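Local coordinates for GphF Dehydratase 1 (Archangium violaceum, PDB 6MBF), which probably dehydrates a polyketide intermediate and shifts the resulting double bond, as a dehydratase domain of the gephyronic acid polyketide synthase, at residues T254-L266 and V274-S286. Numbering follows the deposited sequence.
Sequences TDHNQTHTADLRL and VASVDALQLKRAS
R284 meets H256 almost plane to plane: the imidazole and guanidinium are tilted by just 7°, and CE1 of H256 lies 3.4 Å from CZ of R284, above one face and offset toward its rim. The arginine chain, extended from CG to NE, donates a hydrogen bond from NE to the backbone O of N257 (2.7 Å), while E218 forms a salt bridge with NH2. With an alanine here, E218 would probably lose this charged mate, the N257 carbonyl its NE donor and the H256 ring the flat group against which it lies. Between this end and L266 runs an antiparallel beta hairpin of the double hotdog fold usual for polyketide synthase dehydratases. Its packed face carries H260, A262, L264, L266 and their partners A275, V277, L280 and L282; there CD1 of L264 rests 4.0 Å from CG1 of V277, and helix 200-214 touches L266, L280 and L282. The backbone pairing is interrupted by a G1 bulge, in which A279 and L280 both face A262; OD1 of D263 accepts a hydrogen bond from the amide N of A279 at 2.8 Å. The opposite face, with T259, T261, R265, S276, Q281 and K283, is more open to solvent. There R265, in one of its two modelled conformers, so that the grip may not be constant, holds OD2 of D278 in a salt bridge through NH1 (2.9 Å) and NH2.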
loop_
_atom_site.group_PDB
_atom_site.type_symbol
_atom_site.label_atom_id
_atom_site.label_comp_id
_atom_site.label_asym_id
_atom_site.label_seq_id
_atom_site.Cartn_x
_atom_site.Cartn_y
_atom_site.Cartn_z
ATOM N N THR A 254 -0.870 -14.956 22.334
ATOM C CA THR A 254 -0.537 -16.128 21.530
ATOM C C THR A 254 -1.772 -16.810 20.969
ATOM O O THR A 254 -1.644 -17.773 20.205
ATOM C CB THR A 254 0.257 -17.150 22.355
ATOM O OG1 THR A 254 -0.542 -17.587 23.465
ATOM C CG2 THR A 254 1.550 -16.547 22.864
ATOM N N ASP A 255 -2.964 -16.347 21.342
ATOM C CA ASP A 255 -4.213 -16.919 20.859
ATOM C C ASP A 255 -4.782 -16.106 19.703
ATOM O O ASP A 255 -4.869 -16.597 18.575
ATOM C CB ASP A 255 -5.221 -17.013 22.020
ATOM C CG ASP A 255 -6.625 -17.387 21.555
ATOM O OD1 ASP A 255 -7.599 -16.894 22.160
ATOM O OD2 ASP A 255 -6.763 -18.156 20.581
ATOM N N HIS A 256 -5.122 -14.845 19.954
ATOM C CA HIS A 256 -5.894 -14.068 18.996
ATOM C C HIS A 256 -5.632 -12.602 19.289
ATOM O O HIS A 256 -5.717 -12.184 20.446
ATOM C CB HIS A 256 -7.386 -14.410 19.119
ATOM C CG HIS A 256 -8.265 -13.679 18.159
ATOM N ND1 HIS A 256 -8.660 -14.222 16.953
ATOM C CD2 HIS A 256 -8.845 -12.458 18.231
ATOM C CE1 HIS A 256 -9.442 -13.363 16.323
ATOM N NE2 HIS A 256 -9.569 -12.285 17.076
ATOM N N ASN A 257 -5.287 -11.833 18.260
ATOM C CA ASN A 257 -4.919 -10.439 18.440
ATOM C C ASN A 257 -5.828 -9.526 17.628
ATOM O O ASN A 257 -6.268 -9.873 16.528
ATOM C CB ASN A 257 -3.460 -10.198 18.032
ATOM C CG ASN A 257 -2.484 -10.921 18.925
ATOM O OD1 ASN A 257 -2.143 -10.439 20.009
ATOM N ND2 ASN A 257 -2.035 -12.090 18.488
ATOM N N GLN A 258 -6.102 -8.343 18.178
ATOM C CA GLN A 258 -6.798 -7.319 17.410
ATOM C C GLN A 258 -5.845 -6.497 16.556
ATOM O O GLN A 258 -6.282 -5.913 15.558
ATOM C CB GLN A 258 -7.577 -6.378 18.332
ATOM C CG GLN A 258 -8.784 -7.023 18.988
ATOM C CD GLN A 258 -9.744 -7.626 17.978
ATOM O OE1 GLN A 258 -10.170 -6.962 17.029
ATOM N NE2 GLN A 258 -10.085 -8.895 18.174
ATOM N N THR A 259 -4.565 -6.434 16.927
ATOM C CA THR A 259 -3.597 -5.624 16.205
ATOM C C THR A 259 -2.275 -6.362 16.070
ATOM O O THR A 259 -1.937 -7.239 16.876
ATOM C CB THR A 259 -3.331 -4.272 16.888
ATOM O OG1 THR A 259 -2.815 -4.501 18.205
ATOM C CG2 THR A 259 -4.603 -3.442 16.975
ATOM N N HIS A 260 -1.531 -5.991 15.028
ATOM C CA HIS A 260 -0.143 -6.385 14.844
ATOM C C HIS A 260 0.621 -5.187 14.302
ATOM O O HIS A 260 0.032 -4.248 13.755
ATOM C CB HIS A 260 0.019 -7.562 13.875
ATOM C CG HIS A 260 -0.291 -8.891 14.477
ATOM N ND1 HIS A 260 0.600 -9.564 15.281
ATOM C CD2 HIS A 260 -1.382 -9.687 14.371
ATOM C CE1 HIS A 260 0.069 -10.713 15.657
ATOM N NE2 HIS A 260 -1.135 -10.811 15.120
ATOM N N THR A 261 1.939 -5.237 14.454
ATOM C CA THR A 261 2.837 -4.238 13.884
ATOM C C THR A 261 3.982 -4.967 13.196
ATOM O O THR A 261 4.423 -6.019 13.668
ATOM C CB THR A 261 3.369 -3.274 14.959
ATOM O OG1 THR A 261 2.273 -2.655 15.643
ATOM C CG2 THR A 261 4.236 -2.175 14.339
ATOM N N ALA A 262 4.449 -4.433 12.065
ATOM C CA ALA A 262 5.531 -5.070 11.331
ATOM C C ALA A 262 6.426 -4.016 10.695
ATOM O O ALA A 262 5.974 -2.919 10.345
ATOM C CB ALA A 262 4.995 -6.018 10.245
ATOM N N ASP A 263 7.700 -4.372 10.546
ATOM C CA ASP A 263 8.670 -3.625 9.761
ATOM C C ASP A 263 9.051 -4.448 8.534
ATOM O O ASP A 263 9.064 -5.681 8.578
ATOM C CB ASP A 263 9.925 -3.310 10.584
ATOM C CG ASP A 263 9.602 -2.660 11.907
ATOM O OD1 ASP A 263 8.838 -1.675 11.905
ATOM O OD2 ASP A 263 10.110 -3.137 12.946
ATOM N N LEU A 264 9.348 -3.770 7.430
ATOM C CA LEU A 264 9.683 -4.468 6.198
ATOM C C LEU A 264 10.816 -3.754 5.482
ATOM O O LEU A 264 10.967 -2.534 5.581
ATOM C CB LEU A 264 8.483 -4.579 5.242
ATOM C CG LEU A 264 7.222 -5.288 5.732
ATOM C CD1 LEU A 264 6.290 -4.319 6.425
ATOM C CD2 LEU A 264 6.515 -5.927 4.536
ATOM N N ARG A 265 11.624 -4.538 4.771
ATOM C CA ARG A 265 12.699 -4.034 3.927
ATOM C C ARG A 265 12.598 -4.740 2.585
ATOM O O ARG A 265 12.563 -5.974 2.533
ATOM C CB ARG A 265 14.071 -4.280 4.568
ATOM C CG ARG A 265 14.230 -3.647 5.952
ATOM C CD ARG A 265 14.117 -2.144 5.859
ATOM N NE ARG A 265 14.468 -1.455 7.100
ATOM C CZ ARG A 265 13.593 -0.952 7.965
ATOM N NH1 ARG A 265 12.286 -1.064 7.755
ATOM N NH2 ARG A 265 14.035 -0.323 9.049
ATOM N N LEU A 266 12.518 -3.959 1.510
ATOM C CA LEU A 266 12.401 -4.491 0.158
ATOM C C LEU A 266 13.739 -4.345 -0.561
ATOM O O LEU A 266 14.334 -3.264 -0.554
ATOM C CB LEU A 266 11.301 -3.759 -0.623
ATOM C CG LEU A 266 9.819 -4.033 -0.300
ATOM C CD1 LEU A 266 9.453 -3.685 1.137
ATOM C CD2 LEU A 266 8.952 -3.246 -1.262
ATOM N N VAL A 274 15.514 -1.285 -1.917
ATOM C CA VAL A 274 14.565 -0.549 -2.746
ATOM C C VAL A 274 13.623 0.304 -1.904
ATOM O O VAL A 274 13.284 1.426 -2.284
ATOM C CB VAL A 274 13.774 -1.546 -3.625
ATOM C CG1 VAL A 274 12.519 -0.895 -4.190
ATOM C CG2 VAL A 274 14.660 -2.073 -4.738
ATOM N N ALA A 275 13.168 -0.218 -0.768
ATOM C CA ALA A 275 12.194 0.502 0.037
ATOM C C ALA A 275 12.228 -0.032 1.458
ATOM O O ALA A 275 12.633 -1.168 1.702
ATOM C CB ALA A 275 10.778 0.382 -0.543
ATOM N N SER A 276 11.770 0.792 2.392
ATOM C CA SER A 276 11.721 0.391 3.791
ATOM C C SER A 276 10.433 0.893 4.418
ATOM O O SER A 276 10.033 2.042 4.201
ATOM C CB SER A 276 12.912 0.932 4.578
ATOM O OG SER A 276 12.925 2.346 4.530
ATOM N N VAL A 277 9.807 0.035 5.218
ATOM C CA VAL A 277 8.524 0.309 5.857
ATOM C C VAL A 277 8.715 0.119 7.356
ATOM O O VAL A 277 9.088 -0.973 7.801
ATOM C CB VAL A 277 7.402 -0.606 5.333
ATOM C CG1 VAL A 277 6.114 -0.323 6.085
ATOM C CG2 VAL A 277 7.192 -0.416 3.824
ATOM N N ASP A 278 8.483 1.176 8.133
ATOM C CA ASP A 278 8.617 1.115 9.582
ATOM C C ASP A 278 7.244 1.169 10.231
ATOM O O ASP A 278 6.465 2.092 9.970
ATOM C CB ASP A 278 9.475 2.269 10.119
ATOM C CG ASP A 278 10.901 2.212 9.621
ATOM O OD1 ASP A 278 11.485 3.287 9.353
ATOM O OD2 ASP A 278 11.428 1.090 9.485
ATOM N N ALA A 279 6.966 0.195 11.099
ATOM C CA ALA A 279 5.768 0.181 11.930
ATOM C C ALA A 279 4.492 0.277 11.087
ATOM O O ALA A 279 3.652 1.163 11.265
ATOM C CB ALA A 279 5.829 1.297 12.983
ATOM N N LEU A 280 4.359 -0.653 10.149
ATOM C CA LEU A 280 3.055 -0.900 9.563
ATOM C C LEU A 280 2.119 -1.394 10.662
ATOM O O LEU A 280 2.411 -2.386 11.333
ATOM C CB LEU A 280 3.179 -1.934 8.447
ATOM C CG LEU A 280 1.864 -2.406 7.826
ATOM C CD1 LEU A 280 1.187 -1.273 7.086
ATOM C CD2 LEU A 280 2.093 -3.599 6.901
ATOM N N GLN A 281 1.016 -0.689 10.874
ATOM C CA GLN A 281 0.089 -0.993 11.957
ATOM C C GLN A 281 -1.147 -1.655 11.364
ATOM O O GLN A 281 -1.793 -1.091 10.475
ATOM C CB GLN A 281 -0.252 0.280 12.733
ATOM C CG GLN A 281 0.945 0.791 13.545
ATOM C CD GLN A 281 1.055 2.305 13.583
ATOM O OE1 GLN A 281 1.895 2.903 12.900
ATOM N NE2 GLN A 281 0.226 2.933 14.403
ATOM N N LEU A 282 -1.454 -2.865 11.828
ATOM C CA LEU A 282 -2.572 -3.647 11.319
ATOM C C LEU A 282 -3.632 -3.811 12.398
ATOM O O LEU A 282 -3.308 -4.019 13.568
ATOM C CB LEU A 282 -2.111 -5.035 10.865
ATOM C CG LEU A 282 -0.986 -5.113 9.836
ATOM C CD1 LEU A 282 -0.644 -6.591 9.571
ATOM C CD2 LEU A 282 -1.417 -4.412 8.565
ATOM N N LYS A 283 -4.901 -3.729 12.004
ATOM C CA LYS A 283 -5.989 -3.936 12.948
ATOM C C LYS A 283 -7.093 -4.737 12.275
ATOM O O LYS A 283 -7.371 -4.543 11.088
ATOM C CB LYS A 283 -6.540 -2.598 13.469
ATOM C CG LYS A 283 -7.553 -2.755 14.589
ATOM C CD LYS A 283 -7.973 -1.413 15.160
ATOM C CE LYS A 283 -8.923 -1.597 16.332
ATOM N NZ LYS A 283 -9.286 -0.294 16.949
ATOM N N ARG A 284 -7.708 -5.648 13.028
ATOM C CA ARG A 284 -8.795 -6.448 12.476
ATOM C C ARG A 284 -9.983 -5.561 12.118
ATOM O O ARG A 284 -10.364 -4.660 12.873
ATOM C CB ARG A 284 -9.225 -7.529 13.468
ATOM C CG ARG A 284 -8.214 -8.651 13.655
ATOM C CD ARG A 284 -8.807 -9.755 14.518
ATOM N NE ARG A 284 -7.931 -10.917 14.612
ATOM C CZ ARG A 284 -7.880 -11.879 13.699
ATOM N NH1 ARG A 284 -8.656 -11.812 12.617
ATOM N NH2 ARG A 284 -7.067 -12.909 13.871
ATOM N N ALA A 285 -10.558 -5.812 10.949
ATOM C CA ALA A 285 -11.734 -5.073 10.518
ATOM C C ALA A 285 -12.950 -5.490 11.335
ATOM O O ALA A 285 -13.151 -6.672 11.620
ATOM C CB ALA A 285 -11.993 -5.309 9.029
ATOM N N SER A 286 -13.760 -4.509 11.718
ATOM C CA SER A 286 -14.994 -4.787 12.444
ATOM C C SER A 286 -16.142 -4.959 11.460
ATOM O O SER A 286 -16.239 -4.212 10.487
ATOM C CB SER A 286 -15.309 -3.667 13.434
ATOM O OG SER A 286 -15.585 -2.452 12.756
#